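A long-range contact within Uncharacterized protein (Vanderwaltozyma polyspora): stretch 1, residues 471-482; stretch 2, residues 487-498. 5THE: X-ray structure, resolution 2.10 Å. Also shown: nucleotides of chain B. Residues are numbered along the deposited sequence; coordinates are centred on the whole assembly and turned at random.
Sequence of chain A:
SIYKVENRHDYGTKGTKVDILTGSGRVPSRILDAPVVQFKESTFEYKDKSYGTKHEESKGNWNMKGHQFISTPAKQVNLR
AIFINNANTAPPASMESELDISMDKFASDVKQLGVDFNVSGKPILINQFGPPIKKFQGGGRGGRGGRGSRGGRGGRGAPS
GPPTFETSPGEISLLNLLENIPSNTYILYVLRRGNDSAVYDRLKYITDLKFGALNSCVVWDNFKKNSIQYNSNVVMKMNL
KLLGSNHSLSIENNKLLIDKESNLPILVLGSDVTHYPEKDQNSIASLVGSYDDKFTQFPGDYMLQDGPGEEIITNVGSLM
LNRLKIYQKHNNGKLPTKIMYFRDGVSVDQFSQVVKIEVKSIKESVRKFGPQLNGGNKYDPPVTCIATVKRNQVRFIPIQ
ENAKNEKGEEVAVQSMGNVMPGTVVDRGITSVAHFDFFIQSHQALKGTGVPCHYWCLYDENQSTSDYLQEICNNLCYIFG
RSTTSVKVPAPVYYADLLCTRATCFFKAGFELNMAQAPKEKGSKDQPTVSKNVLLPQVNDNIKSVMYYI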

# COMPACT_ATOMS: atom_id res chain seq x y z
N ILE A 471 -15.54 -3.40 6.08
CA ILE A 471 -14.45 -3.76 5.18
C ILE A 471 -13.46 -2.61 5.03
O ILE A 471 -12.24 -2.79 5.16
CB ILE A 471 -15.02 -4.16 3.82
CG1 ILE A 471 -15.57 -5.58 3.88
CG2 ILE A 471 -14.00 -3.99 2.71
CD1 ILE A 471 -15.94 -6.01 2.53
N CYS A 472 -13.97 -1.43 4.69
CA CYS A 472 -13.10 -0.27 4.51
C CYS A 472 -12.29 -0.02 5.76
O CYS A 472 -11.06 0.12 5.71
CB CYS A 472 -13.94 0.95 4.16
SG CYS A 472 -14.56 0.86 2.48
N ASN A 473 -12.96 0.02 6.91
CA ASN A 473 -12.26 0.26 8.16
C ASN A 473 -11.27 -0.86 8.44
O ASN A 473 -10.10 -0.60 8.77
CB ASN A 473 -13.25 0.41 9.32
CG ASN A 473 -12.55 0.81 10.61
OD1 ASN A 473 -11.82 1.80 10.64
ND2 ASN A 473 -12.73 0.02 11.65
N ASN A 474 -11.70 -2.13 8.32
CA ASN A 474 -10.81 -3.26 8.58
C ASN A 474 -9.57 -3.21 7.69
O ASN A 474 -8.45 -3.50 8.14
CB ASN A 474 -11.54 -4.59 8.35
CG ASN A 474 -12.41 -4.98 9.52
OD1 ASN A 474 -12.59 -4.22 10.46
ND2 ASN A 474 -12.97 -6.18 9.45
N LEU A 475 -9.76 -2.87 6.42
CA LEU A 475 -8.63 -2.89 5.51
C LEU A 475 -7.60 -1.81 5.83
O LEU A 475 -6.49 -1.87 5.30
CB LEU A 475 -9.12 -2.75 4.07
CG LEU A 475 -9.71 -4.02 3.47
CD1 LEU A 475 -10.33 -3.71 2.13
CD2 LEU A 475 -8.62 -5.04 3.33
N CYS A 476 -7.94 -0.86 6.69
CA CYS A 476 -6.99 0.14 7.16
C CYS A 476 -6.00 -0.43 8.17
O CYS A 476 -4.96 0.19 8.41
CB CYS A 476 -7.74 1.32 7.76
SG CYS A 476 -8.65 2.26 6.50
N TYR A 477 -6.28 -1.60 8.73
CA TYR A 477 -5.44 -2.20 9.75
C TYR A 477 -4.43 -3.20 9.20
O TYR A 477 -3.71 -3.81 9.98
CB TYR A 477 -6.31 -2.88 10.81
CG TYR A 477 -7.03 -1.91 11.73
CD1 TYR A 477 -8.07 -1.10 11.25
CD2 TYR A 477 -6.67 -1.80 13.07
CE1 TYR A 477 -8.72 -0.22 12.09
CE2 TYR A 477 -7.32 -0.92 13.92
CZ TYR A 477 -8.35 -0.14 13.42
OH TYR A 477 -8.98 0.73 14.25
N ILE A 478 -4.35 -3.39 7.88
CA ILE A 478 -3.36 -4.33 7.37
C ILE A 478 -2.45 -3.67 6.35
O ILE A 478 -2.10 -4.26 5.32
CB ILE A 478 -4.03 -5.59 6.77
CG1 ILE A 478 -5.14 -5.21 5.80
CG2 ILE A 478 -4.57 -6.48 7.87
CD1 ILE A 478 -5.85 -6.40 5.27
N PHE A 479 -2.06 -2.43 6.61
CA PHE A 479 -0.99 -1.82 5.83
C PHE A 479 0.33 -2.34 6.39
O PHE A 479 0.74 -1.97 7.50
CB PHE A 479 -1.10 -0.30 5.90
CG PHE A 479 -0.11 0.42 5.06
CD1 PHE A 479 -0.15 0.31 3.67
CD2 PHE A 479 0.85 1.24 5.64
CE1 PHE A 479 0.75 1.01 2.89
CE2 PHE A 479 1.76 1.92 4.86
CZ PHE A 479 1.71 1.81 3.48
N GLY A 480 0.99 -3.23 5.65
CA GLY A 480 1.99 -4.09 6.25
C GLY A 480 3.30 -3.42 6.65
O GLY A 480 4.12 -4.08 7.29
N ARG A 481 3.51 -2.14 6.32
CA ARG A 481 4.73 -1.47 6.76
C ARG A 481 4.51 -0.49 7.91
O ARG A 481 5.44 0.25 8.27
CB ARG A 481 5.43 -0.78 5.58
CG ARG A 481 4.87 0.56 5.16
CD ARG A 481 5.68 1.16 4.01
NE ARG A 481 5.20 2.50 3.67
CZ ARG A 481 5.56 3.18 2.58
NH1 ARG A 481 6.40 2.66 1.69
NH2 ARG A 481 5.07 4.39 2.39
N SER A 482 3.34 -0.49 8.54
CA SER A 482 3.14 0.35 9.71
C SER A 482 2.48 -0.46 10.80
O SER A 482 1.85 -1.49 10.54
CB SER A 482 2.31 1.60 9.38
OG SER A 482 0.94 1.26 9.25
N LYS A 487 -5.03 5.84 6.95
CA LYS A 487 -6.18 6.71 6.74
C LYS A 487 -7.06 6.24 5.60
O LYS A 487 -8.14 6.81 5.40
CB LYS A 487 -5.70 8.15 6.48
CG LYS A 487 -4.80 8.35 5.24
CD LYS A 487 -4.17 9.75 5.29
CE LYS A 487 -3.37 10.10 4.04
NZ LYS A 487 -2.28 9.13 3.76
N VAL A 488 -6.64 5.20 4.88
CA VAL A 488 -7.29 4.74 3.66
C VAL A 488 -7.03 3.23 3.59
O VAL A 488 -5.99 2.78 4.09
CB VAL A 488 -6.75 5.53 2.45
CG1 VAL A 488 -5.38 5.02 2.02
CG2 VAL A 488 -7.74 5.56 1.33
N PRO A 489 -7.92 2.41 3.04
CA PRO A 489 -7.66 0.96 3.05
C PRO A 489 -6.32 0.62 2.40
O PRO A 489 -5.89 1.29 1.45
CB PRO A 489 -8.84 0.38 2.26
CG PRO A 489 -9.97 1.38 2.56
CD PRO A 489 -9.25 2.72 2.50
N ALA A 490 -5.68 -0.41 2.92
CA ALA A 490 -4.34 -0.77 2.44
C ALA A 490 -4.25 -0.93 0.92
O ALA A 490 -3.23 -0.49 0.36
CB ALA A 490 -3.89 -2.06 3.15
N PRO A 491 -5.23 -1.50 0.21
CA PRO A 491 -5.11 -1.57 -1.25
C PRO A 491 -4.90 -0.23 -1.90
O PRO A 491 -4.16 -0.13 -2.89
CB PRO A 491 -6.45 -2.19 -1.69
CG PRO A 491 -6.95 -2.90 -0.49
CD PRO A 491 -6.47 -2.15 0.69
N VAL A 492 -5.58 0.81 -1.39
CA VAL A 492 -5.45 2.15 -1.95
C VAL A 492 -4.05 2.69 -1.69
O VAL A 492 -3.37 3.17 -2.61
CB VAL A 492 -6.52 3.09 -1.36
CG1 VAL A 492 -6.24 4.57 -1.76
CG2 VAL A 492 -7.90 2.66 -1.81
N TYR A 493 -3.60 2.60 -0.45
CA TYR A 493 -2.25 3.02 -0.10
C TYR A 493 -1.22 2.28 -0.96
O TYR A 493 -0.31 2.89 -1.53
CB TYR A 493 -2.01 2.76 1.39
CG TYR A 493 -1.26 3.84 2.16
CD1 TYR A 493 -0.00 4.27 1.76
CD2 TYR A 493 -1.79 4.37 3.35
CE1 TYR A 493 0.69 5.25 2.49
CE2 TYR A 493 -1.12 5.34 4.08
CZ TYR A 493 0.13 5.77 3.65
OH TYR A 493 0.79 6.74 4.38
N TYR A 494 -1.36 0.96 -1.08
CA TYR A 494 -0.46 0.18 -1.93
C TYR A 494 -0.46 0.67 -3.37
O TYR A 494 0.60 0.76 -4.01
CB TYR A 494 -0.84 -1.29 -1.91
CG TYR A 494 -0.61 -1.97 -0.58
CD1 TYR A 494 0.43 -1.59 0.25
CD2 TYR A 494 -1.43 -3.02 -0.18
CE1 TYR A 494 0.65 -2.24 1.47
CE2 TYR A 494 -1.23 -3.67 1.03
CZ TYR A 494 -0.19 -3.26 1.85
OH TYR A 494 0.01 -3.90 3.05
N ALA A 495 -1.65 0.94 -3.92
CA ALA A 495 -1.74 1.41 -5.30
C ALA A 495 -1.07 2.77 -5.46
O ALA A 495 -0.40 3.02 -6.46
CB ALA A 495 -3.19 1.46 -5.76
N ASP A 496 -1.28 3.67 -4.49
CA ASP A 496 -0.60 4.96 -4.53
C ASP A 496 0.91 4.78 -4.58
O ASP A 496 1.59 5.41 -5.39
CB ASP A 496 -0.97 5.82 -3.31
CG ASP A 496 -2.44 6.12 -3.25
OD1 ASP A 496 -3.12 6.02 -4.28
OD2 ASP A 496 -2.90 6.47 -2.15
N LEU A 497 1.44 3.91 -3.71
CA LEU A 497 2.88 3.69 -3.65
C LEU A 497 3.42 3.08 -4.94
O LEU A 497 4.55 3.36 -5.33
CB LEU A 497 3.22 2.78 -2.47
CG LEU A 497 2.83 3.42 -1.13
CD1 LEU A 497 3.05 2.41 -0.01
CD2 LEU A 497 3.69 4.65 -0.92
N LEU A 498 2.64 2.21 -5.59
CA LEU A 498 3.13 1.62 -6.83
C LEU A 498 3.17 2.66 -7.94
O LEU A 498 4.13 2.68 -8.73
CB LEU A 498 2.25 0.42 -7.21
CG LEU A 498 2.59 -0.24 -8.55
CD1 LEU A 498 4.07 -0.58 -8.62
CD2 LEU A 498 1.72 -1.52 -8.75
P A B 4 4.15 5.33 6.10
OP1 A B 4 3.82 4.52 4.90
OP2 A B 4 5.05 6.49 6.03
O5' A B 4 2.79 5.79 6.78
C5' A B 4 1.91 4.82 7.31
C4' A B 4 1.43 5.19 8.69
O4' A B 4 2.55 5.23 9.61
C3' A B 4 0.78 6.55 8.84
O3' A B 4 -0.56 6.52 8.40
C2' A B 4 0.95 6.83 10.32
O2' A B 4 0.01 6.08 11.08
C1' A B 4 2.34 6.23 10.57
N9 A B 4 3.41 7.22 10.39
C8 A B 4 3.90 7.69 9.20
N7 A B 4 4.86 8.58 9.34
C5 A B 4 5.01 8.68 10.71
C6 A B 4 5.88 9.44 11.47
N6 A B 4 6.76 10.27 10.90
N1 A B 4 5.80 9.32 12.82
C2 A B 4 4.89 8.46 13.34
N3 A B 4 4.01 7.67 12.71
C4 A B 4 4.13 7.84 11.38
P A B 5 -1.15 7.61 7.40
OP1 A B 5 -2.53 7.15 7.12
OP2 A B 5 -0.18 7.86 6.30
O5' A B 5 -1.28 8.91 8.30
C5' A B 5 -2.11 8.88 9.45
C4' A B 5 -1.78 10.01 10.39
O4' A B 5 -0.42 9.86 10.86
C3' A B 5 -1.82 11.40 9.77
O3' A B 5 -3.13 11.92 9.78
C2' A B 5 -0.85 12.18 10.65
O2' A B 5 -1.47 12.57 11.86
C1' A B 5 0.19 11.12 10.98
N9 A B 5 1.34 11.17 10.07
C8 A B 5 1.49 10.58 8.84
N7 A B 5 2.66 10.84 8.30
C5 A B 5 3.29 11.63 9.24
C6 A B 5 4.56 12.22 9.26
N6 A B 5 5.42 12.09 8.25
N1 A B 5 4.89 12.96 10.36
C2 A B 5 3.99 13.08 11.36
N3 A B 5 2.77 12.56 11.45
C4 A B 5 2.49 11.85 10.34
P A B 3 9.40 4.45 5.03
OP1 A B 3 8.91 3.72 3.82
OP2 A B 3 9.91 5.85 4.92
O5' A B 3 8.29 4.42 6.18
C5' A B 3 7.63 3.20 6.50
C4' A B 3 6.85 3.32 7.78
O4' A B 3 7.73 3.49 8.91
C3' A B 3 5.91 4.51 7.87
O3' A B 3 4.72 4.27 7.17
C2' A B 3 5.71 4.64 9.37
O2' A B 3 4.80 3.66 9.84
C1' A B 3 7.12 4.31 9.88
N9 A B 3 7.89 5.54 9.98
C8 A B 3 8.52 6.23 8.96
N7 A B 3 9.08 7.34 9.37
C5 A B 3 8.80 7.38 10.72
C6 A B 3 9.12 8.32 11.69
N6 A B 3 9.85 9.41 11.40
N1 A B 3 8.69 8.07 12.94
C2 A B 3 7.97 6.95 13.18
N3 A B 3 7.58 5.98 12.34
C4 A B 3 8.04 6.28 11.12
O HOH W 1 -1.67 -5.88 3.54

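Phe 479 covers more surface in this contact than any other residue. Its CA-to-CB bond points sideways, but the t rotamer (chi1 -176°) carries the ring onto the helix that begins at Ala 490, where it meets residues on successive turns. Near the ring's edge lie the methyl of Ala 490, with CB 4.3 Å from Phe 479 CB, and Leu 497, whose CD1 is 3.8 Å from Phe 479 CZ. Tyr 493 covers one face obliquely: the ring centroids are 4.2 Å apart and the planes meet at 31°. Tyr 494 lies slid aside, its CE1 3.5 Å from Phe 479 CD1, so those two rings barely overlap. Its hydroxyl instead accepts a hydrogen bond from the backbone, Gly 480 N to Tyr 494 OH (2.9 Å), which ties the start of the turn from Phe 479 to Ser 482 to the helix.

Pro 489, at the N-cap position, packs against the segment Cys 472 to Cys 476, upstream of Phe 479. Its CB lies 3.6 Å from Leu 475 CB, and its N is 3.5 Å from Cys 476 SG. Ala 490 N, in the first turn of the helix, has no carbonyl of its own helix to donate to; it donates to Leu 475 O at 2.9 Å, with a nearly straight angle of 165°.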